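Local coordinates for BtGH115A (Bacteroides thetaiotaomicron, PDB 5BY3), which hydrolyses 4-O-methyl-alpha-glucuronic acid linkages as a family GH115 glycoside hydrolase with specificity for decorated arabinogalactans, at residues Cys366-Gly371 and Pro698-His703; Asn503-Glu508 and Glu731-Val736; Ala639-Val644 and Ser689-Ile694; Leu663-Lys668 and Arg738-Arg743. One frame throughout, in Å; residues are numbered along the deposited sequence.

Contact 1. Residues Cys366-Gly371 and Pro698-His703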
loop_
_atom_site.group_PDB
_atom_site.type_symbol
_atom_site.label_atom_id
_atom_site.label_comp_id
_atom_site.label_asym_id
_atom_site.label_seq_id
_atom_site.Cartn_x
_atom_site.Cartn_y
_atom_site.Cartn_z
ATOM N N CYS A 366 10.849 4.643 -5.802
ATOM C CA CYS A 366 9.651 3.963 -6.258
ATOM C C CYS A 366 9.774 2.456 -6.187
ATOM O O CYS A 366 10.860 1.927 -6.369
ATOM C CB CYS A 366 9.363 4.383 -7.684
ATOM S SG CYS A 366 8.837 6.088 -7.677
ATOM N N ASP A 367 8.661 1.768 -5.913
ATOM C CA ASP A 367 8.640 0.312 -6.037
ATOM C C ASP A 367 8.413 -0.009 -7.518
ATOM O O ASP A 367 8.210 0.907 -8.283
ATOM C CB ASP A 367 7.572 -0.294 -5.124
ATOM C CG ASP A 367 6.134 -0.155 -5.682
ATOM O OD1 ASP A 367 5.883 0.434 -6.774
ATOM O OD2 ASP A 367 5.239 -0.675 -5.007
ATOM N N ASP A 368 8.428 -1.292 -7.909
ATOM C CA ASP A 368 8.334 -1.681 -9.317
ATOM C C ASP A 368 6.876 -1.978 -9.703
ATOM O O ASP A 368 6.601 -2.735 -10.628
ATOM C CB ASP A 368 9.229 -2.897 -9.556
ATOM C CG ASP A 368 8.784 -4.161 -8.758
ATOM O OD1 ASP A 368 7.874 -4.100 -7.892
ATOM O OD2 ASP A 368 9.354 -5.244 -9.023
ATOM N N ASN A 369 5.961 -1.392 -8.944
ATOM C CA ASN A 369 4.534 -1.537 -9.109
ATOM C C ASN A 369 3.975 -2.820 -8.521
ATOM O O ASN A 369 2.749 -2.967 -8.443
ATOM C CB ASN A 369 4.101 -1.377 -10.585
ATOM C CG ASN A 369 4.777 -0.197 -11.284
ATOM O OD1 ASN A 369 5.425 -0.373 -12.334
ATOM N ND2 ASN A 369 4.633 0.992 -10.722
ATOM N N TYR A 370 4.857 -3.749 -8.129
ATOM C CA TYR A 370 4.431 -4.990 -7.492
ATOM C C TYR A 370 4.998 -5.115 -6.084
ATOM O O TYR A 370 5.148 -6.226 -5.545
ATOM C CB TYR A 370 4.692 -6.179 -8.407
ATOM C CG TYR A 370 3.968 -6.071 -9.761
ATOM C CD1 TYR A 370 4.368 -5.153 -10.732
ATOM C CD2 TYR A 370 2.855 -6.888 -10.064
ATOM C CE1 TYR A 370 3.693 -5.052 -11.947
ATOM C CE2 TYR A 370 2.168 -6.791 -11.287
ATOM C CZ TYR A 370 2.586 -5.878 -12.213
ATOM O OH TYR A 370 1.925 -5.765 -13.398
ATOM N N GLY A 371 5.257 -3.963 -5.456
ATOM C CA GLY A 371 5.631 -3.914 -4.040
ATOM C C GLY A 371 7.087 -4.262 -3.726
ATOM O O GLY A 371 7.433 -4.556 -2.559
ATOM N N PRO A 698 11.718 -12.263 -5.300
ATOM C CA PRO A 698 12.221 -11.476 -6.427
ATOM C C PRO A 698 12.406 -9.980 -6.062
ATOM O O PRO A 698 12.048 -9.090 -6.845
ATOM C CB PRO A 698 11.135 -11.649 -7.473
ATOM C CG PRO A 698 9.860 -11.727 -6.658
ATOM C CD PRO A 698 10.241 -12.364 -5.334
ATOM N N ASN A 699 13.016 -9.690 -4.910
ATOM C CA ASN A 699 13.243 -8.292 -4.577
ATOM C C ASN A 699 14.465 -7.724 -5.376
ATOM O O ASN A 699 15.112 -8.464 -6.172
ATOM C CB ASN A 699 13.355 -8.096 -3.070
ATOM C CG ASN A 699 14.610 -8.700 -2.507
ATOM O OD1 ASN A 699 15.640 -8.058 -2.497
ATOM N ND2 ASN A 699 14.539 -9.941 -2.063
ATOM N N HIS A 700 14.742 -6.428 -5.178
ATOM C CA HIS A 700 15.770 -5.708 -5.935
ATOM C C HIS A 700 16.969 -5.398 -5.012
ATOM O O HIS A 700 16.787 -5.270 -3.782
ATOM C CB HIS A 700 15.188 -4.405 -6.514
ATOM C CG HIS A 700 14.072 -4.607 -7.505
ATOM N ND1 HIS A 700 14.283 -5.084 -8.780
ATOM C CD2 HIS A 700 12.742 -4.354 -7.419
ATOM C CE1 HIS A 700 13.136 -5.144 -9.430
ATOM N NE2 HIS A 700 12.183 -4.721 -8.623
ATOM N N PRO A 701 18.193 -5.243 -5.589
ATOM C CA PRO A 701 19.423 -5.000 -4.764
ATOM C C PRO A 701 19.275 -3.894 -3.719
ATOM O O PRO A 701 18.625 -2.873 -3.983
ATOM C CB PRO A 701 20.487 -4.599 -5.812
ATOM C CG PRO A 701 20.003 -5.208 -7.094
ATOM C CD PRO A 701 18.488 -5.161 -7.039
ATOM N N VAL A 702 19.828 -4.094 -2.532
ATOM C CA VAL A 702 19.706 -3.066 -1.475
ATOM C C VAL A 702 20.829 -2.051 -1.561
ATOM O O VAL A 702 20.639 -0.874 -1.246
ATOM C CB VAL A 702 19.643 -3.667 -0.062
ATOM C CG1 VAL A 702 19.326 -2.578 0.963
ATOM C CG2 VAL A 702 18.617 -4.805 -0.009
ATOM N N HIS A 703 22.007 -2.525 -1.959
ATOM C CA HIS A 703 23.145 -1.659 -2.268
ATOM C C HIS A 703 23.939 -2.262 -3.393
ATOM O O HIS A 703 24.298 -3.457 -3.384
ATOM C CB HIS A 703 24.055 -1.446 -1.065
ATOM C CG HIS A 703 23.406 -0.691 0.044
ATOM N ND1 HIS A 703 23.246 -1.223 1.303
ATOM C CD2 HIS A 703 22.849 0.544 0.077
ATOM C CE1 HIS A 703 22.640 -0.338 2.074
ATOM N NE2 HIS A 703 22.378 0.738 1.350
#
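OD2 of D368 is gripped by two ring nitrogens: NE2 of H700 donates to it across the contact at 2.9 Å, and NE1 of W732, on helix 730-738, donates to the same oxygen. D368 sits in the loop leaving strand 362-366 of an eight-stranded parallel sheet, consistent with a TIM barrel, whereas H700 belongs to the loop after strand 689-696 in the C-terminal part. This His-carboxylate hydrogen bond therefore ties a barrel loop to the C-terminal region. It is fairly straight at the hydrogen (159°), and OD2 lies at the edge of the imidazole, but NE2 comes to OD2 from well above the carboxylate plane (53°), and the two flat groups stand almost perpendicular. CG of D368 lies between its own backbone N and carbonyl carbon (chi1 64°), a position from which OD1 can reach back to the loop while OD2 faces H700. OD1 takes the backbone N of Y370 at 3.0 Å, closing an Asx turn, and also accepts from the N of Y372. With an alanine at D368, H700 NE2 and W732 NE1 would probably lose their shared acceptor, and the imidazole would be freer to turn. Just upstream D367 makes a second Asx turn, its OD1 accepting the backbone N of N369 at 2.8 Å.

Contact 2. Residues Asn503-Glu508 and Glu731-Val736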
loop_
_atom_site.group_PDB
_atom_site.type_symbol
_atom_site.label_atom_id
_atom_site.label_comp_id
_atom_site.label_asym_id
_atom_site.label_seq_id
_atom_site.Cartn_x
_atom_site.Cartn_y
_atom_site.Cartn_z
ATOM N N ASN A 503 -3.066 -16.394 -16.711
ATOM C CA ASN A 503 -1.731 -16.456 -17.329
ATOM C C ASN A 503 -1.699 -15.612 -18.626
ATOM O O ASN A 503 -1.224 -16.061 -19.666
ATOM C CB ASN A 503 -1.311 -17.940 -17.592
ATOM C CG ASN A 503 0.204 -18.117 -17.834
ATOM O OD1 ASN A 503 1.024 -17.246 -17.487
ATOM N ND2 ASN A 503 0.578 -19.258 -18.429
ATOM N N THR A 504 -2.266 -14.415 -18.580
ATOM C CA THR A 504 -2.286 -13.514 -19.733
ATOM C C THR A 504 -1.335 -12.346 -19.425
ATOM O O THR A 504 -0.846 -12.208 -18.312
ATOM C CB THR A 504 -3.708 -12.934 -19.992
ATOM O OG1 THR A 504 -4.204 -12.343 -18.799
ATOM C CG2 THR A 504 -4.702 -13.991 -20.447
ATOM N N ARG A 505 -1.052 -11.510 -20.412
ATOM C CA ARG A 505 -0.285 -10.288 -20.179
ATOM C C ARG A 505 -0.988 -9.068 -20.739
ATOM O O ARG A 505 -1.871 -9.176 -21.613
ATOM C CB ARG A 505 1.171 -10.433 -20.658
ATOM C CG ARG A 505 2.066 -10.737 -19.479
ATOM C CD ARG A 505 2.973 -11.919 -19.659
ATOM N NE ARG A 505 4.155 -11.524 -20.402
ATOM C CZ ARG A 505 5.365 -12.068 -20.276
ATOM N NH1 ARG A 505 5.599 -13.041 -19.390
ATOM N NH2 ARG A 505 6.345 -11.615 -21.029
ATOM N N GLU A 506 -0.633 -7.924 -20.169
ATOM C CA GLU A 506 -1.080 -6.614 -20.621
ATOM C C GLU A 506 0.127 -5.825 -21.110
ATOM O O GLU A 506 1.266 -6.149 -20.750
ATOM C CB GLU A 506 -1.813 -5.877 -19.507
ATOM C CG GLU A 506 -3.274 -6.247 -19.402
ATOM C CD GLU A 506 -4.092 -5.961 -20.673
ATOM O OE1 GLU A 506 -4.066 -4.839 -21.205
ATOM O OE2 GLU A 506 -4.797 -6.867 -21.135
ATOM N N GLU A 507 -0.142 -4.837 -21.970
ATOM C CA GLU A 507 0.864 -4.027 -22.692
ATOM C C GLU A 507 1.935 -4.777 -23.484
ATOM O O GLU A 507 3.033 -4.264 -23.676
ATOM C CB GLU A 507 1.491 -2.981 -21.777
ATOM C CG GLU A 507 0.436 -2.063 -21.157
ATOM C CD GLU A 507 1.013 -1.127 -20.113
ATOM O OE1 GLU A 507 2.237 -1.220 -19.826
ATOM O OE2 GLU A 507 0.225 -0.302 -19.590
ATOM N N GLU A 508 1.594 -5.957 -23.999
ATOM C CA GLU A 508 2.567 -6.764 -24.743
ATOM C C GLU A 508 2.598 -6.564 -26.255
ATOM O O GLU A 508 3.507 -7.122 -26.907
ATOM C CB GLU A 508 2.373 -8.248 -24.480
ATOM C CG GLU A 508 3.003 -8.787 -23.218
ATOM C CD GLU A 508 4.510 -8.763 -23.203
ATOM O OE1 GLU A 508 5.158 -8.768 -24.265
ATOM O OE2 GLU A 508 5.053 -8.746 -22.098
ATOM N N GLU A 731 12.251 -11.728 -17.628
ATOM C CA GLU A 731 12.441 -12.338 -16.319
ATOM C C GLU A 731 11.779 -11.581 -15.166
ATOM O O GLU A 731 11.183 -12.201 -14.280
ATOM C CB GLU A 731 13.915 -12.541 -15.994
ATOM C CG GLU A 731 14.155 -13.487 -14.842
ATOM C CD GLU A 731 15.621 -13.781 -14.651
ATOM O OE1 GLU A 731 16.385 -12.940 -14.089
ATOM O OE2 GLU A 731 16.002 -14.894 -15.051
ATOM N N TRP A 732 11.894 -10.259 -15.173
ATOM C CA TRP A 732 11.230 -9.448 -14.186
ATOM C C TRP A 732 9.692 -9.639 -14.272
ATOM O O TRP A 732 9.000 -9.586 -13.256
ATOM C CB TRP A 732 11.644 -7.971 -14.296
ATOM C CG TRP A 732 10.828 -7.081 -13.375
ATOM C CD1 TRP A 732 11.077 -6.788 -12.051
ATOM C CD2 TRP A 732 9.577 -6.451 -13.691
ATOM N NE1 TRP A 732 10.066 -5.973 -11.540
ATOM C CE2 TRP A 732 9.141 -5.755 -12.526
ATOM C CE3 TRP A 732 8.798 -6.377 -14.854
ATOM C CZ2 TRP A 732 7.974 -4.984 -12.507
ATOM C CZ3 TRP A 732 7.612 -5.638 -14.806
ATOM C CH2 TRP A 732 7.220 -4.962 -13.643
ATOM N N LYS A 733 9.179 -9.892 -15.467
ATOM C CA LYS A 733 7.732 -9.994 -15.669
ATOM C C LYS A 733 7.278 -11.295 -15.035
ATOM O O LYS A 733 6.314 -11.318 -14.302
ATOM C CB LYS A 733 7.366 -9.956 -17.166
ATOM C CG LYS A 733 7.285 -8.543 -17.740
ATOM C CD LYS A 733 7.132 -8.581 -19.250
ATOM C CE LYS A 733 7.127 -7.180 -19.869
ATOM N NZ LYS A 733 7.101 -7.280 -21.364
ATOM N N GLU A 734 8.006 -12.356 -15.339
ATOM C CA GLU A 734 7.865 -13.662 -14.743
ATOM C C GLU A 734 7.964 -13.545 -13.230
ATOM O O GLU A 734 7.107 -14.076 -12.521
ATOM C CB GLU A 734 8.972 -14.586 -15.280
ATOM C CG GLU A 734 8.554 -15.644 -16.288
ATOM C CD GLU A 734 7.401 -15.207 -17.176
ATOM O OE1 GLU A 734 7.623 -14.323 -18.023
ATOM O OE2 GLU A 734 6.274 -15.739 -17.033
ATOM N N ASN A 735 9.001 -12.848 -12.753
ATOM C CA ASN A 735 9.289 -12.741 -11.335
ATOM C C ASN A 735 8.057 -12.201 -10.593
ATOM O O ASN A 735 7.587 -12.833 -9.690
ATOM C CB ASN A 735 10.507 -11.829 -11.074
ATOM C CG ASN A 735 11.876 -12.549 -11.235
ATOM O OD1 ASN A 735 11.977 -13.725 -11.649
ATOM N ND2 ASN A 735 12.949 -11.815 -10.891
ATOM N N VAL A 736 7.529 -11.049 -10.975
ATOM C CA VAL A 736 6.495 -10.382 -10.176
ATOM C C VAL A 736 5.097 -11.028 -10.249
ATOM O O VAL A 736 4.307 -10.865 -9.347
ATOM C CB VAL A 736 6.399 -8.886 -10.530
ATOM C CG1 VAL A 736 7.695 -8.179 -10.162
ATOM C CG2 VAL A 736 6.066 -8.680 -12.007
#
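K733 NZ bonds E508 OE2 at 2.6 Å, and R505 NH1 bonds E734 OE1 at 2.8 Å, two salt bridges spanning the same interface. The lysine and glutamate chains approach from opposite directions, and NZ reaches OE2 on its syn side, tilted 33° from the carboxylate plane. In the second bridge E734 OE1 offers its syn lone pair to NH1 and itself lies near the guanidinium plane, the two flat groups being only 28° from coplanar; the angle at the hydrogen, 140°, shows a bent bond. R505 NH2 has its strongest partner in E730 OE1, one helical turn before E734. Weak bonds from R505 NE and NH2, the latter at 3.3 Å, return to E508 OE2, so that oxygen serves both cations. Together these residues make a salt-bridge network that fastens the loop between helices 476-495 and 523-543 to helix 730-738 of the C-terminal region. Replacing R505 by a leucine would probably leave E734 and E730, whose carboxylates already lie close, without the positive charge they share. NH2 of R505 and NZ of K733 are 4.4 Å apart, a like-charge approach that E508 probably offsets. The packing comes from the lysine's methylenes: K733, extended beyond CG, crosses R505 at about a right angle and lays its CD over one guanidinium face, 3.6 Å from NH2.

Contact 3. Residues Ala639-Val644 and Ser689-Ile694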
loop_
_atom_site.group_PDB
_atom_site.type_symbol
_atom_site.label_atom_id
_atom_site.label_comp_id
_atom_site.label_asym_id
_atom_site.label_seq_id
_atom_site.Cartn_x
_atom_site.Cartn_y
_atom_site.Cartn_z
ATOM N N ALA A 639 3.017 -32.416 -16.093
ATOM C CA ALA A 639 3.174 -33.622 -15.305
ATOM C C ALA A 639 3.709 -33.230 -13.946
ATOM O O ALA A 639 4.487 -32.275 -13.825
ATOM C CB ALA A 639 4.134 -34.572 -15.995
ATOM N N ASP A 640 3.267 -33.972 -12.934
ATOM C CA ASP A 640 3.753 -33.843 -11.571
ATOM C C ASP A 640 5.195 -34.312 -11.582
ATOM O O ASP A 640 5.537 -35.294 -12.241
ATOM C CB ASP A 640 2.894 -34.736 -10.671
ATOM C CG ASP A 640 2.614 -34.128 -9.319
ATOM O OD1 ASP A 640 2.263 -32.926 -9.224
ATOM O OD2 ASP A 640 2.727 -34.878 -8.332
ATOM N N ARG A 641 6.069 -33.606 -10.901
ATOM C CA ARG A 641 7.448 -33.974 -11.006
ATOM C C ARG A 641 8.031 -34.198 -9.619
ATOM O O ARG A 641 8.076 -33.278 -8.810
ATOM C CB ARG A 641 8.208 -32.926 -11.792
ATOM C CG ARG A 641 9.595 -33.387 -12.166
ATOM C CD ARG A 641 10.258 -32.290 -12.954
ATOM N NE ARG A 641 11.672 -32.571 -13.169
ATOM C CZ ARG A 641 12.622 -31.647 -13.083
ATOM N NH1 ARG A 641 12.307 -30.404 -12.754
ATOM N NH2 ARG A 641 13.890 -31.959 -13.311
ATOM N N LYS A 642 8.459 -35.435 -9.369
ATOM C CA LYS A 642 8.996 -35.854 -8.078
ATOM C C LYS A 642 10.399 -35.285 -7.805
ATOM O O LYS A 642 11.384 -35.624 -8.493
ATOM C CB LYS A 642 8.970 -37.392 -7.960
ATOM C CG LYS A 642 9.467 -37.994 -6.633
ATOM C CD LYS A 642 8.396 -38.071 -5.540
ATOM C CE LYS A 642 8.804 -38.974 -4.378
ATOM N NZ LYS A 642 10.025 -38.501 -3.664
ATOM N N ALA A 643 10.437 -34.405 -6.799
ATOM C CA ALA A 643 11.660 -33.886 -6.174
ATOM C C ALA A 643 12.229 -34.930 -5.219
ATOM O O ALA A 643 11.461 -35.629 -4.571
ATOM C CB ALA A 643 11.330 -32.605 -5.413
ATOM N N VAL A 644 13.553 -35.059 -5.125
ATOM C CA VAL A 644 14.127 -35.916 -4.062
ATOM C C VAL A 644 14.152 -35.221 -2.698
ATOM O O VAL A 644 13.815 -35.829 -1.682
ATOM C CB VAL A 644 15.495 -36.572 -4.401
ATOM C CG1 VAL A 644 15.292 -37.796 -5.275
ATOM C CG2 VAL A 644 16.470 -35.594 -5.036
ATOM N N SER A 689 23.662 -36.919 -11.933
ATOM C CA SER A 689 23.634 -35.486 -11.634
ATOM C C SER A 689 22.432 -35.133 -10.776
ATOM O O SER A 689 21.559 -35.978 -10.553
ATOM C CB SER A 689 23.599 -34.677 -12.948
ATOM O OG SER A 689 24.884 -34.551 -13.534
ATOM N N VAL A 690 22.410 -33.878 -10.309
ATOM C CA VAL A 690 21.307 -33.294 -9.506
ATOM C C VAL A 690 20.890 -31.927 -10.057
ATOM O O VAL A 690 21.757 -31.098 -10.387
ATOM C CB VAL A 690 21.660 -33.196 -7.983
ATOM C CG1 VAL A 690 22.901 -32.339 -7.729
ATOM C CG2 VAL A 690 20.475 -32.695 -7.171
ATOM N N GLU A 691 19.572 -31.700 -10.160
ATOM C CA GLU A 691 19.053 -30.381 -10.566
ATOM C C GLU A 691 18.660 -29.583 -9.335
ATOM O O GLU A 691 17.686 -29.900 -8.675
ATOM C CB GLU A 691 17.863 -30.506 -11.540
ATOM C CG GLU A 691 17.518 -29.212 -12.290
ATOM C CD GLU A 691 16.090 -29.186 -12.824
ATOM O OE1 GLU A 691 15.784 -29.884 -13.813
ATOM O OE2 GLU A 691 15.258 -28.460 -12.251
ATOM N N VAL A 692 19.411 -28.545 -9.023
ATOM C CA VAL A 692 19.079 -27.715 -7.860
ATOM C C VAL A 692 18.211 -26.538 -8.268
ATOM O O VAL A 692 18.620 -25.743 -9.097
ATOM C CB VAL A 692 20.352 -27.264 -7.112
ATOM C CG1 VAL A 692 19.999 -26.458 -5.857
ATOM C CG2 VAL A 692 21.177 -28.492 -6.766
ATOM N N ASP A 693 17.029 -26.442 -7.654
ATOM C CA ASP A 693 15.955 -25.493 -7.996
ATOM C C ASP A 693 15.779 -24.583 -6.787
ATOM O O ASP A 693 15.294 -25.002 -5.753
ATOM C CB ASP A 693 14.685 -26.306 -8.281
ATOM C CG ASP A 693 13.538 -25.478 -8.870
ATOM O OD1 ASP A 693 13.626 -24.231 -8.886
ATOM O OD2 ASP A 693 12.514 -26.099 -9.279
ATOM N N ILE A 694 16.221 -23.349 -6.918
ATOM C CA ILE A 694 16.293 -22.402 -5.805
ATOM C C ILE A 694 15.302 -21.270 -6.062
ATOM O O ILE A 694 15.296 -20.671 -7.144
ATOM C CB ILE A 694 17.718 -21.825 -5.626
ATOM C CG1 ILE A 694 18.722 -22.951 -5.413
ATOM C CG2 ILE A 694 17.779 -20.862 -4.447
ATOM C CD1 ILE A 694 20.163 -22.510 -5.537
#
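R641 and E691 meet through a single hydrogen bond, NH2 of the arginine donating to OE1 of the glutamate at 2.9 Å and forming a salt bridge. The N-H points well at its acceptor (158°), and OE1 lies at the edge of the guanidinium, yet the donor arrives from above the carboxylate plane, 55° out of it, and the two planes are 43° apart. The pair is not two-pronged: NH1 of R641 stays 3.6 Å from E691 OE2, too far for a second hydrogen bond. Each chain has its CG anti to the backbone N, and each reaches out extended, the two crossing at about a right angle. The guanidinium also makes a cation-pi contact with Y774, a residue whose backbone is hydrogen-bonded to that of E691. Neighbouring acidic groups find other donors: D640 OD1 accepts from R524 and S522, and D693 OD1 pairs with R695, while D693 OD2, 5.5 Å from R641 NH1 and not bonded to it, has a long, weak ion pair with K744. Within the loop, K642 NZ makes a weak hydrogen bond to the carbonyl O of A643, at 3.3 Å. The bridge thus attaches a surface loop to strand 689-696, which hydrogen-bonds to strands 741-748 and 766-772 in an antiparallel sheet, consistent with the beta-sandwich of galactose-binding-type domains.

Contact 4. Residues Leu663-Lys668 and Arg738-Arg743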
loop_
_atom_site.group_PDB
_atom_site.type_symbol
_atom_site.label_atom_id
_atom_site.label_comp_id
_atom_site.label_asym_id
_atom_site.label_seq_id
_atom_site.Cartn_x
_atom_site.Cartn_y
_atom_site.Cartn_z
ATOM N N LEU A 663 6.147 -14.617 5.213
ATOM C CA LEU A 663 6.502 -14.361 3.829
ATOM C C LEU A 663 6.782 -15.648 3.032
ATOM O O LEU A 663 7.260 -16.632 3.607
ATOM C CB LEU A 663 7.679 -13.393 3.798
ATOM C CG LEU A 663 8.173 -12.847 2.461
ATOM C CD1 LEU A 663 7.162 -11.884 1.904
ATOM C CD2 LEU A 663 9.485 -12.122 2.696
ATOM N N GLY A 664 6.478 -15.638 1.721
ATOM C CA GLY A 664 6.821 -16.751 0.790
ATOM C C GLY A 664 5.755 -17.825 0.594
ATOM O O GLY A 664 4.742 -17.812 1.262
ATOM N N TYR A 665 5.997 -18.773 -0.327
ATOM C CA TYR A 665 5.009 -19.790 -0.736
ATOM C C TYR A 665 4.433 -20.660 0.415
ATOM O O TYR A 665 3.260 -21.051 0.407
ATOM C CB TYR A 665 5.622 -20.670 -1.831
ATOM C CG TYR A 665 5.473 -20.156 -3.267
ATOM C CD1 TYR A 665 5.524 -18.789 -3.540
ATOM C CD2 TYR A 665 5.325 -21.056 -4.352
ATOM C CE1 TYR A 665 5.391 -18.313 -4.827
ATOM C CE2 TYR A 665 5.195 -20.589 -5.666
ATOM C CZ TYR A 665 5.233 -19.201 -5.889
ATOM O OH TYR A 665 5.127 -18.640 -7.137
ATOM N N GLU A 666 5.264 -20.949 1.409
ATOM C CA GLU A 666 4.786 -21.651 2.586
ATOM C C GLU A 666 5.168 -20.900 3.876
ATOM O O GLU A 666 5.509 -21.515 4.881
ATOM C CB GLU A 666 5.236 -23.113 2.574
ATOM C CG GLU A 666 6.738 -23.257 2.376
ATOM C CD GLU A 666 7.175 -24.595 1.793
ATOM O OE1 GLU A 666 6.327 -25.282 1.149
ATOM O OE2 GLU A 666 8.382 -24.927 1.978
ATOM N N SER A 667 5.085 -19.568 3.821
ATOM C CA SER A 667 5.207 -18.677 4.995
ATOM C C SER A 667 6.497 -18.808 5.733
ATOM O O SER A 667 6.579 -18.373 6.878
ATOM C CB SER A 667 4.042 -18.849 6.008
ATOM O OG SER A 667 2.812 -18.962 5.336
ATOM N N LYS A 668 7.505 -19.386 5.088
ATOM C CA LYS A 668 8.817 -19.633 5.722
ATOM C C LYS A 668 10.046 -19.042 5.018
ATOM O O LYS A 668 11.158 -19.446 5.299
ATOM C CB LYS A 668 8.996 -21.131 6.014
ATOM C CG LYS A 668 8.157 -21.622 7.202
ATOM C CD LYS A 668 7.668 -23.059 7.093
ATOM C CE LYS A 668 6.555 -23.304 8.114
ATOM N NZ LYS A 668 6.284 -24.750 8.391
ATOM N N ARG A 738 4.592 -14.330 -10.173
ATOM C CA ARG A 738 4.648 -15.529 -9.343
ATOM C C ARG A 738 5.279 -15.256 -7.971
ATOM O O ARG A 738 5.349 -16.142 -7.123
ATOM C CB ARG A 738 5.401 -16.671 -10.072
ATOM C CG ARG A 738 6.876 -16.415 -10.207
ATOM C CD ARG A 738 7.546 -17.317 -11.206
ATOM N NE ARG A 738 8.859 -16.765 -11.385
ATOM C CZ ARG A 738 9.637 -16.936 -12.456
ATOM N NH1 ARG A 738 9.246 -17.700 -13.485
ATOM N NH2 ARG A 738 10.813 -16.323 -12.476
ATOM N N ASN A 739 5.736 -14.018 -7.780
ATOM C CA ASN A 739 6.516 -13.601 -6.617
ATOM C C ASN A 739 7.651 -14.586 -6.255
ATOM O O ASN A 739 7.909 -14.848 -5.082
ATOM C CB ASN A 739 5.601 -13.329 -5.424
ATOM C CG ASN A 739 4.793 -12.077 -5.608
ATOM O OD1 ASN A 739 5.331 -10.950 -5.656
ATOM N ND2 ASN A 739 3.490 -12.256 -5.761
ATOM N N GLN A 740 8.320 -15.130 -7.259
ATOM C CA GLN A 740 9.601 -15.792 -7.006
ATOM C C GLN A 740 10.546 -15.555 -8.160
ATOM O O GLN A 740 10.142 -15.708 -9.338
ATOM C CB GLN A 740 9.456 -17.312 -6.847
ATOM C CG GLN A 740 8.638 -17.796 -5.673
ATOM C CD GLN A 740 8.679 -19.283 -5.522
ATOM O OE1 GLN A 740 8.562 -20.017 -6.493
ATOM N NE2 GLN A 740 8.864 -19.743 -4.303
ATOM N N ALA A 741 11.791 -15.196 -7.818
ATOM C CA ALA A 741 12.941 -15.426 -8.712
ATOM C C ALA A 741 13.258 -16.902 -8.626
ATOM O O ALA A 741 13.042 -17.525 -7.579
ATOM C CB ALA A 741 14.151 -14.606 -8.310
ATOM N N ILE A 742 13.740 -17.457 -9.738
ATOM C CA ILE A 742 13.916 -18.877 -9.907
ATOM C C ILE A 742 15.283 -19.111 -10.540
ATOM O O ILE A 742 15.549 -18.586 -11.632
ATOM C CB ILE A 742 12.856 -19.504 -10.836
ATOM C CG1 ILE A 742 11.437 -19.394 -10.247
ATOM C CG2 ILE A 742 13.233 -20.967 -11.181
ATOM C CD1 ILE A 742 10.350 -20.124 -11.066
ATOM N N ARG A 743 16.134 -19.905 -9.865
ATOM C CA ARG A 743 17.439 -20.315 -10.405
ATOM C C ARG A 743 17.606 -21.823 -10.324
ATOM O O ARG A 743 17.629 -22.413 -9.232
ATOM C CB ARG A 743 18.607 -19.585 -9.717
ATOM C CG ARG A 743 18.717 -18.121 -10.063
ATOM C CD ARG A 743 19.281 -17.917 -11.480
ATOM N NE ARG A 743 19.293 -16.486 -11.860
ATOM C CZ ARG A 743 18.319 -15.846 -12.526
ATOM N NH1 ARG A 743 17.220 -16.472 -12.914
ATOM N NH2 ARG A 743 18.438 -14.548 -12.775
HETATM O O HOH W 1 7.026 -19.852 -8.827
#
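At the junction where helix 730-738 ends and strand 741-748 begins, the ring of Y665 meets the carbonyl O of R738 at its edge and the amide of Q740 over one face. Y665 OH donates to R738 O over a short 2.5 Å, in the carbonyl plane and on a lone pair (C=O...O angle 135°). The amide of Q740 is stacked on the ring, its plane only 4° from that of the ring and its CD 3.4 Å above the centre. Q740 is extended beyond CG (chi2 -174°), which carries the amide out over the ring. Several bonds fix its rotation: OE1 accepts from R695, and NE2 donates to Q770 and D769. A water adds to this by donating to Y665 OH and to Q740 OE1, each at 2.8 Å. R738 turns its side chain away from the tyrosine and back to the strand, where NE donates to Q740 O at 2.6 Å and CD1 of I742 covers the centre of one guanidinium face. The loop bearing Y665 is anchored at its backbone too, N to D769 and O to R491 of helix 476-495, while N739 bonds H494 O of that helix and Y372 OH in the barrel loop; strand 741-748 continues beside strand 689-696.

How the contacts relate
Contacts 1, 2 and 4 cluster around helix 730-738, with centres 15 to 17 Å apart. Contact 1 meets contact 2 where D368 OD2 lies 2.7 Å from W732 NE1, and meets contact 4 where P698 CD packs 3.4 Å from N739 O. A salt bridge of 2.9 Å, E731 OE1 to R743 NH2, joins contacts 2 and 4. Contact 3 is more peripheral, its centre 28 Å from that of contact 1, but it shares a sheet with contact 4 through I694 N and R743 O, 2.9 Å apart. The 366-371 side of contact 1 follows the C-terminal end of a barrel strand, the side where TIM barrels carry their active sites; the nickel ligands L404 and D436 belong to none of the segments.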